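Local coordinates for AxyAgu115A (PDB 6NPS), which is a family GH115 enzyme that probably acts as an alpha-glucuronidase, hydrolysing glucuronic acid side groups from arabinoglucuronoxylan, at residues Trp422-Trp432 and Thr456-Phe464. The protein carries 3 engineered substitutions. Numbering follows the deposited sequence.
Sequences WINSSYLPKIW and TQELPLSFF
Leu428 and Phe463 form the apolar centre of this contact, the leucine CD2 lying 3.8 Å from CB of the phenylalanine and also against the backbone of Pro460. Chi1 of Phe463 (178°) turns CG away from its own amide nitrogen and sends the ring toward helix 428-440, where Ile431 CG2 reaches its edge, 4.0 Å from CD2. Further along the same rim, Phe463 CZ lies at the edge of the Trp432 indole, in its plane, 3.9 Å from the tryptophan CB. Tyr485 of helix 482-494 meets Phe463 edge-to-face, so this ring links three helices. Ile431 CD1, meanwhile, packs 3.7 Å from Pro460 CB.

The arrangement illustrates how neighbouring helices pack around a TIM barrel, the fold of the GH115 catalytic domain: helices 428-440 and 458-469 are separated in sequence by strand 446-450 of the parallel eight-stranded sheet, and their first turns run at 28° to each other, with axes 10.7 Å apart.

Outward from Pro460, whose CG lies 3.6 Å from Asn424 OD1, the contact turns polar. That oxygen accepts from Ser426 N, the donor standing above the carbonyl plane, in an Asx turn that shapes the chain leading into helix 428-440. ND2 of the same amide bonds to Tyr513 OH, so both ends of this buried group are engaged. At the edge, Asn424 N donates to Thr456 OG1 in a nearly straight bond (2.9 Å, 164°), while Ile423 CG2 sits 3.9 Å from the same hydroxyl and Tyr573 of helix 564-596 packs against both Ile423 and Thr456.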
# COMPACT_ATOMS: atom_id res chain seq x y z
N TRP A 422 11.34 -23.50 11.23
CA TRP A 422 10.67 -23.45 12.52
C TRP A 422 9.93 -24.76 12.83
O TRP A 422 10.24 -25.47 13.79
CB TRP A 422 9.71 -22.24 12.51
CG TRP A 422 8.87 -22.10 13.73
CD1 TRP A 422 9.30 -22.10 15.02
CD2 TRP A 422 7.46 -21.92 13.77
NE1 TRP A 422 8.24 -21.93 15.87
CE2 TRP A 422 7.09 -21.82 15.13
CE3 TRP A 422 6.47 -21.84 12.79
CZ2 TRP A 422 5.77 -21.64 15.54
CZ3 TRP A 422 5.13 -21.68 13.19
CH2 TRP A 422 4.80 -21.58 14.56
N ILE A 423 8.92 -25.06 12.03
CA ILE A 423 8.11 -26.27 12.17
C ILE A 423 8.03 -26.91 10.79
O ILE A 423 7.99 -26.20 9.78
CB ILE A 423 6.69 -25.94 12.70
CG1 ILE A 423 6.73 -25.43 14.12
CG2 ILE A 423 5.82 -27.18 12.77
CD1 ILE A 423 5.32 -25.22 14.65
N ASN A 424 8.00 -28.25 10.75
CA ASN A 424 7.80 -29.02 9.51
C ASN A 424 6.79 -28.36 8.58
O ASN A 424 5.67 -28.03 8.98
CB ASN A 424 7.31 -30.45 9.86
CG ASN A 424 6.98 -31.30 8.63
OD1 ASN A 424 7.66 -31.23 7.62
ND2 ASN A 424 5.93 -32.12 8.73
N SER A 425 7.19 -28.18 7.30
CA SER A 425 6.28 -27.72 6.25
C SER A 425 6.42 -28.59 5.00
O SER A 425 6.07 -28.14 3.90
CB SER A 425 6.54 -26.24 5.92
OG SER A 425 7.92 -26.06 5.60
N SER A 426 6.95 -29.81 5.14
CA SER A 426 7.07 -30.77 4.06
C SER A 426 5.89 -31.75 4.03
O SER A 426 5.23 -32.02 5.04
CB SER A 426 8.39 -31.54 4.14
OG SER A 426 9.48 -30.61 4.21
N TYR A 427 5.64 -32.29 2.85
CA TYR A 427 4.37 -32.96 2.55
C TYR A 427 4.70 -34.28 1.90
O TYR A 427 5.39 -34.30 0.88
CB TYR A 427 3.57 -32.03 1.63
CG TYR A 427 2.15 -32.45 1.26
CD1 TYR A 427 1.23 -32.75 2.22
CD2 TYR A 427 1.77 -32.52 -0.08
CE1 TYR A 427 -0.10 -33.18 1.85
CE2 TYR A 427 0.50 -32.91 -0.47
CZ TYR A 427 -0.44 -33.22 0.50
OH TYR A 427 -1.70 -33.61 0.10
N LEU A 428 4.19 -35.39 2.45
CA LEU A 428 4.62 -36.71 1.98
C LEU A 428 4.44 -36.95 0.49
O LEU A 428 5.38 -37.49 -0.13
CB LEU A 428 3.91 -37.82 2.78
CG LEU A 428 4.27 -37.90 4.28
CD1 LEU A 428 3.91 -39.30 4.83
CD2 LEU A 428 5.73 -37.58 4.60
N PRO A 429 3.33 -36.56 -0.15
CA PRO A 429 3.20 -36.80 -1.60
C PRO A 429 4.30 -36.20 -2.42
O PRO A 429 4.74 -36.80 -3.41
CB PRO A 429 1.84 -36.14 -1.93
CG PRO A 429 1.04 -36.35 -0.67
CD PRO A 429 2.04 -36.11 0.45
N LYS A 430 4.75 -35.00 -2.05
CA LYS A 430 5.85 -34.36 -2.75
C LYS A 430 7.16 -35.11 -2.50
O LYS A 430 7.94 -35.34 -3.44
CB LYS A 430 5.96 -32.92 -2.27
CG LYS A 430 7.22 -32.16 -2.74
CD LYS A 430 7.09 -31.69 -4.15
CE LYS A 430 8.29 -30.79 -4.54
NZ LYS A 430 8.09 -29.34 -4.24
N ILE A 431 7.43 -35.47 -1.25
CA ILE A 431 8.64 -36.24 -0.94
C ILE A 431 8.66 -37.54 -1.72
O ILE A 431 9.70 -37.94 -2.26
CB ILE A 431 8.76 -36.51 0.57
CG1 ILE A 431 8.85 -35.19 1.34
CG2 ILE A 431 10.03 -37.32 0.89
CD1 ILE A 431 8.62 -35.39 2.85
N TRP A 432 7.51 -38.25 -1.75
CA TRP A 432 7.44 -39.50 -2.48
C TRP A 432 7.74 -39.27 -3.96
O TRP A 432 8.54 -40.00 -4.56
CB TRP A 432 6.07 -40.17 -2.30
CG TRP A 432 5.90 -41.42 -3.09
CD1 TRP A 432 6.13 -42.69 -2.64
CD2 TRP A 432 5.51 -41.54 -4.46
NE1 TRP A 432 5.90 -43.59 -3.64
CE2 TRP A 432 5.50 -42.91 -4.77
CE3 TRP A 432 5.15 -40.62 -5.45
CZ2 TRP A 432 5.16 -43.39 -6.03
CZ3 TRP A 432 4.81 -41.11 -6.71
CH2 TRP A 432 4.81 -42.47 -6.98
N THR A 456 9.71 -31.81 15.20
CA THR A 456 8.55 -31.72 14.31
C THR A 456 8.80 -32.33 12.93
O THR A 456 7.86 -32.46 12.14
CB THR A 456 8.03 -30.27 14.11
OG1 THR A 456 8.83 -29.59 13.14
CG2 THR A 456 8.08 -29.49 15.44
N GLN A 457 10.01 -32.80 12.66
CA GLN A 457 10.25 -33.49 11.39
C GLN A 457 10.07 -35.00 11.48
O GLN A 457 10.47 -35.70 10.55
CB GLN A 457 11.65 -33.16 10.85
CG GLN A 457 12.00 -31.68 10.82
CD GLN A 457 11.17 -30.91 9.79
OE1 GLN A 457 10.51 -31.51 8.94
NE2 GLN A 457 11.21 -29.59 9.86
N GLU A 458 9.47 -35.52 12.55
CA GLU A 458 9.48 -36.97 12.77
C GLU A 458 8.67 -37.72 11.72
O GLU A 458 9.10 -38.79 11.27
CB GLU A 458 8.97 -37.31 14.17
CG GLU A 458 9.83 -36.78 15.32
CD GLU A 458 9.49 -35.33 15.72
OE1 GLU A 458 8.57 -34.73 15.11
OE2 GLU A 458 10.16 -34.80 16.64
N LEU A 459 7.50 -37.21 11.30
CA LEU A 459 6.75 -37.94 10.27
C LEU A 459 7.49 -37.98 8.93
O LEU A 459 7.69 -39.08 8.39
CB LEU A 459 5.34 -37.33 10.11
CG LEU A 459 4.54 -37.86 8.91
CD1 LEU A 459 4.15 -39.30 9.21
CD2 LEU A 459 3.28 -37.04 8.65
N PRO A 460 7.93 -36.86 8.35
CA PRO A 460 8.62 -36.97 7.05
C PRO A 460 10.00 -37.63 7.15
O PRO A 460 10.42 -38.27 6.18
CB PRO A 460 8.71 -35.51 6.57
CG PRO A 460 8.62 -34.69 7.78
CD PRO A 460 7.74 -35.47 8.76
N LEU A 461 10.69 -37.54 8.29
CA LEU A 461 11.94 -38.28 8.46
C LEU A 461 11.69 -39.78 8.52
O LEU A 461 12.43 -40.57 7.93
CB LEU A 461 12.68 -37.79 9.73
CG LEU A 461 13.98 -38.58 10.06
CD1 LEU A 461 14.97 -38.44 8.90
CD2 LEU A 461 14.60 -38.11 11.40
N SER A 462 10.65 -40.20 9.25
CA SER A 462 10.30 -41.62 9.29
C SER A 462 10.02 -42.12 7.87
O SER A 462 10.48 -43.20 7.47
CB SER A 462 9.09 -41.83 10.22
OG SER A 462 9.35 -41.55 11.59
N PHE A 463 9.26 -41.33 7.10
CA PHE A 463 8.90 -41.72 5.74
C PHE A 463 10.13 -41.82 4.85
O PHE A 463 10.28 -42.78 4.08
CB PHE A 463 7.89 -40.70 5.16
CG PHE A 463 7.51 -41.03 3.74
CD1 PHE A 463 6.81 -42.18 3.47
CD2 PHE A 463 7.95 -40.24 2.67
CE1 PHE A 463 6.51 -42.56 2.17
CE2 PHE A 463 7.64 -40.60 1.35
CZ PHE A 463 6.92 -41.76 1.11
N PHE A 464 10.99 -40.80 4.89
CA PHE A 464 12.19 -40.73 4.07
C PHE A 464 13.08 -41.95 4.31
O PHE A 464 13.51 -42.62 3.36
CB PHE A 464 12.93 -39.43 4.40
CG PHE A 464 14.17 -39.17 3.54
CD1 PHE A 464 15.42 -39.54 3.99
CD2 PHE A 464 14.06 -38.46 2.35
CE1 PHE A 464 16.58 -39.28 3.22
CE2 PHE A 464 15.18 -38.20 1.55
CZ PHE A 464 16.47 -38.60 2.01